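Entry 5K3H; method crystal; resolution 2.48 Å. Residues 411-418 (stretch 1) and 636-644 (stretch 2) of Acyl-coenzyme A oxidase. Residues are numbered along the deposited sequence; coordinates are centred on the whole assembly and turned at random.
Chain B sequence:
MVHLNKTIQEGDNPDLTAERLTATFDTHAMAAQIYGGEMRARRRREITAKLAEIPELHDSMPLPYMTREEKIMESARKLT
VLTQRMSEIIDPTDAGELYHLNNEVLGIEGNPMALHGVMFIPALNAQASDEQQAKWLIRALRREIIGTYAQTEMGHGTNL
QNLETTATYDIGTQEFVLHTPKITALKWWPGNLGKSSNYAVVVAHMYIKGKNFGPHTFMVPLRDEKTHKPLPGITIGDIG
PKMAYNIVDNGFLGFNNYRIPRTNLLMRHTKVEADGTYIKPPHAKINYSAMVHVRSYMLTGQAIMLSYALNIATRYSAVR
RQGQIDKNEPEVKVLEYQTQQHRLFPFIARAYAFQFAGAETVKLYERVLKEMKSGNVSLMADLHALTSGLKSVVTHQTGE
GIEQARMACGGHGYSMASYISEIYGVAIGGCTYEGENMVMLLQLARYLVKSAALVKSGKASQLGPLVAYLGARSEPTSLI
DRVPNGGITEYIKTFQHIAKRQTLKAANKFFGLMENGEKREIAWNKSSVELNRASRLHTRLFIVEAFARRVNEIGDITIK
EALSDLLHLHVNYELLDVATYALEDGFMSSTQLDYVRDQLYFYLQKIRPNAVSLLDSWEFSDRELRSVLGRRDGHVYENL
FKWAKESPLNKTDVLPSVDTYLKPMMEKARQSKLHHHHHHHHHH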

# COMPACT_ATOMS: atom_id res chain seq x y z
N GLY B 411 -5.08 3.23 -14.34
CA GLY B 411 -3.96 2.45 -14.86
C GLY B 411 -2.65 3.21 -14.88
O GLY B 411 -1.60 2.66 -14.54
N HIS B 412 -2.69 4.49 -15.26
CA HIS B 412 -1.47 5.30 -15.31
C HIS B 412 -0.79 5.45 -13.96
O HIS B 412 0.43 5.63 -13.90
CB HIS B 412 -1.78 6.67 -15.87
CG HIS B 412 -1.91 6.68 -17.35
ND1 HIS B 412 -2.86 7.43 -18.01
CD2 HIS B 412 -1.21 6.03 -18.30
CE1 HIS B 412 -2.73 7.24 -19.32
NE2 HIS B 412 -1.74 6.39 -19.52
N GLY B 413 -1.55 5.36 -12.86
CA GLY B 413 -0.97 5.53 -11.54
C GLY B 413 0.01 4.45 -11.18
O GLY B 413 0.80 4.63 -10.23
N TYR B 414 -0.02 3.32 -11.90
CA TYR B 414 0.86 2.20 -11.64
C TYR B 414 2.27 2.46 -12.16
O TYR B 414 3.21 1.78 -11.76
CB TYR B 414 0.29 0.95 -12.31
CG TYR B 414 0.78 -0.35 -11.77
CD1 TYR B 414 0.28 -0.85 -10.58
CD2 TYR B 414 1.73 -1.11 -12.45
CE1 TYR B 414 0.72 -2.07 -10.08
CE2 TYR B 414 2.17 -2.34 -11.95
CZ TYR B 414 1.66 -2.81 -10.77
OH TYR B 414 2.07 -4.01 -10.25
N SER B 415 2.41 3.42 -13.06
CA SER B 415 3.69 3.78 -13.62
C SER B 415 4.54 4.52 -12.60
O SER B 415 4.03 5.18 -11.69
CB SER B 415 3.47 4.66 -14.85
OG SER B 415 4.70 5.10 -15.41
N MET B 416 5.87 4.39 -12.74
CA MET B 416 6.70 5.30 -11.95
C MET B 416 6.61 6.73 -12.45
O MET B 416 7.19 7.62 -11.83
CB MET B 416 8.15 4.86 -11.91
CG MET B 416 8.40 3.55 -11.19
SD MET B 416 7.66 3.38 -9.54
CE MET B 416 8.24 4.88 -8.74
N ALA B 417 5.92 6.96 -13.57
CA ALA B 417 5.67 8.32 -14.03
C ALA B 417 4.69 9.08 -13.13
O ALA B 417 4.62 10.32 -13.21
CB ALA B 417 5.16 8.30 -15.48
N SER B 418 3.89 8.37 -12.32
CA SER B 418 3.05 9.04 -11.33
C SER B 418 3.83 9.38 -10.07
O SER B 418 3.54 10.38 -9.40
CB SER B 418 1.87 8.18 -10.96
OG SER B 418 2.29 7.26 -9.97
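Stretch 2, residues 636-644: VYENLFKWA

Segments far apart in sequence often pack through apolar and aromatic contacts alone, with no hydrogen bond passing between them, and the contact between residues 411-418 and 636-644 of this acyl-coenzyme A oxidase is a compact example. At least 223 positions separate any two touching residues, yet the two stretches together bury 282 Å² against each other without a single hydrogen bond between them.

Stretch 2 is helical: the amides of Leu-640 to Ala-644 each bond to the carbonyl four residues earlier, such as Trp-643 N to Asn-639 O at 2.9 Å, and the helix continues beyond Ala-644. Stretch 1 is less regular: two runs with helical backbone angles, 411-414 and 416-418, flank Ser-415, whose psi of 152° breaks the coil. The nearest CA atoms across the contact are Ala-417 CA and Leu-640 CA, 7.1 Å apart, and the alanine CB points toward the helix. Both chains advance in the same general sense along the contact, His-412 meeting Tyr-637 and Leu-640, while Ser-415, Met-416 and Ala-417 meet Trp-643. The helix presents residues spaced three apart, Tyr-637, Leu-640 and Trp-643, as a single stripe.

Apolar packing centres on Ala-417. Its CB lies 3.5 Å from Leu-640 CD1 and 3.8 Å from Trp-643 CE3, so one methyl group touches both helix side chains. Met-416 adds a looser contact, CB to Trp-643 CH2 at 4.1 Å, before the end of its side chain leads away from the helix.

Two CH-pi contacts accompany this packing, and they run in opposite senses. Ala-417 CB of stretch 1 sits 3.8 Å from the centroid of the six-membered ring of Trp-643, only 12° off the ring normal; in return, Leu-640 CD2 of stretch 2 lies over a face of the His-412 ring, 4.0 Å from its centroid and 25° off the normal. Next to this second contact, the edge of the Tyr-637 ring receives His-412, with His-412 CE1 4.1 Å from Tyr-637 CE1.

Several polar groups at the contact are engaged within their own stretch or elsewhere. Ala-417 N, 3.6 Å from Trp-643 CH2 and over a face of the indole, donates instead to Ser-415 OG at 2.9 Å with a nearly straight angle of 164°. That hydroxyl oxygen also packs against the indole, Ser-415 OG to Trp-643 CZ3 at 3.7 Å. His-412 ND1 and Tyr-637 OH find hydrogen-bonding partners elsewhere in the structure, while their rings also take part in the contact.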

# COMPACT_ATOMS: atom_id res chain seq x y z
N VAL B 636 0.16 16.32 -19.53
CA VAL B 636 0.54 14.99 -19.06
C VAL B 636 0.89 14.08 -20.23
O VAL B 636 1.94 13.43 -20.22
CB VAL B 636 -0.56 14.38 -18.19
CG1 VAL B 636 -0.29 12.89 -17.98
CG2 VAL B 636 -0.61 15.10 -16.85
N TYR B 637 0.02 13.99 -21.24
CA TYR B 637 0.17 12.95 -22.26
C TYR B 637 1.43 13.15 -23.09
O TYR B 637 2.15 12.18 -23.38
CB TYR B 637 -1.06 12.91 -23.18
CG TYR B 637 -2.30 12.46 -22.46
CD1 TYR B 637 -2.26 11.41 -21.55
CD2 TYR B 637 -3.52 13.09 -22.67
CE1 TYR B 637 -3.39 11.00 -20.87
CE2 TYR B 637 -4.65 12.68 -22.01
CZ TYR B 637 -4.60 11.64 -21.11
OH TYR B 637 -5.75 11.24 -20.46
N GLU B 638 1.70 14.38 -23.50
CA GLU B 638 2.87 14.65 -24.32
C GLU B 638 4.15 14.30 -23.57
O GLU B 638 5.07 13.69 -24.13
CB GLU B 638 2.84 16.12 -24.74
CG GLU B 638 4.14 16.63 -25.33
CD GLU B 638 4.13 16.60 -26.85
OE1 GLU B 638 3.39 15.77 -27.44
OE2 GLU B 638 4.86 17.43 -27.45
N ASN B 639 4.22 14.65 -22.28
CA ASN B 639 5.44 14.37 -21.52
C ASN B 639 5.48 12.95 -20.99
O ASN B 639 6.56 12.45 -20.66
CB ASN B 639 5.58 15.38 -20.37
CG ASN B 639 5.88 16.78 -20.86
OD1 ASN B 639 6.96 17.05 -21.41
ND2 ASN B 639 4.93 17.68 -20.70
N LEU B 640 4.33 12.29 -20.86
CA LEU B 640 4.34 10.87 -20.55
C LEU B 640 4.93 10.08 -21.71
O LEU B 640 5.69 9.13 -21.51
CB LEU B 640 2.92 10.39 -20.23
CG LEU B 640 2.74 8.94 -19.80
CD1 LEU B 640 3.47 8.68 -18.52
CD2 LEU B 640 1.26 8.64 -19.66
N PHE B 641 4.61 10.49 -22.94
CA PHE B 641 5.18 9.86 -24.13
C PHE B 641 6.70 10.05 -24.17
O PHE B 641 7.45 9.09 -24.35
CB PHE B 641 4.52 10.45 -25.37
CG PHE B 641 4.83 9.72 -26.63
CD1 PHE B 641 5.14 8.36 -26.61
CD2 PHE B 641 4.79 10.39 -27.85
CE1 PHE B 641 5.44 7.69 -27.79
CE2 PHE B 641 5.07 9.72 -29.04
CZ PHE B 641 5.40 8.37 -29.00
N LYS B 642 7.18 11.28 -23.92
CA LYS B 642 8.63 11.50 -23.84
C LYS B 642 9.26 10.66 -22.75
O LYS B 642 10.32 10.05 -22.95
CB LYS B 642 8.96 12.98 -23.60
CG LYS B 642 8.80 13.88 -24.79
CD LYS B 642 9.32 15.31 -24.51
CE LYS B 642 9.13 16.23 -25.75
NZ LYS B 642 8.14 17.34 -25.55
N TRP B 643 8.64 10.66 -21.55
CA TRP B 643 9.17 9.91 -20.42
C TRP B 643 9.32 8.42 -20.76
O TRP B 643 10.30 7.78 -20.34
CB TRP B 643 8.25 10.11 -19.21
CG TRP B 643 8.80 9.60 -17.92
CD1 TRP B 643 9.58 10.29 -17.02
CD2 TRP B 643 8.62 8.30 -17.36
NE1 TRP B 643 9.90 9.49 -15.95
CE2 TRP B 643 9.31 8.26 -16.14
CE3 TRP B 643 7.92 7.16 -17.78
CZ2 TRP B 643 9.33 7.13 -15.32
CZ3 TRP B 643 7.94 6.04 -16.98
CH2 TRP B 643 8.64 6.03 -15.76
N ALA B 644 8.34 7.85 -21.46
CA ALA B 644 8.43 6.46 -21.92
C ALA B 644 9.51 6.29 -22.97
O ALA B 644 10.36 5.40 -22.87
CB ALA B 644 7.07 6.01 -22.47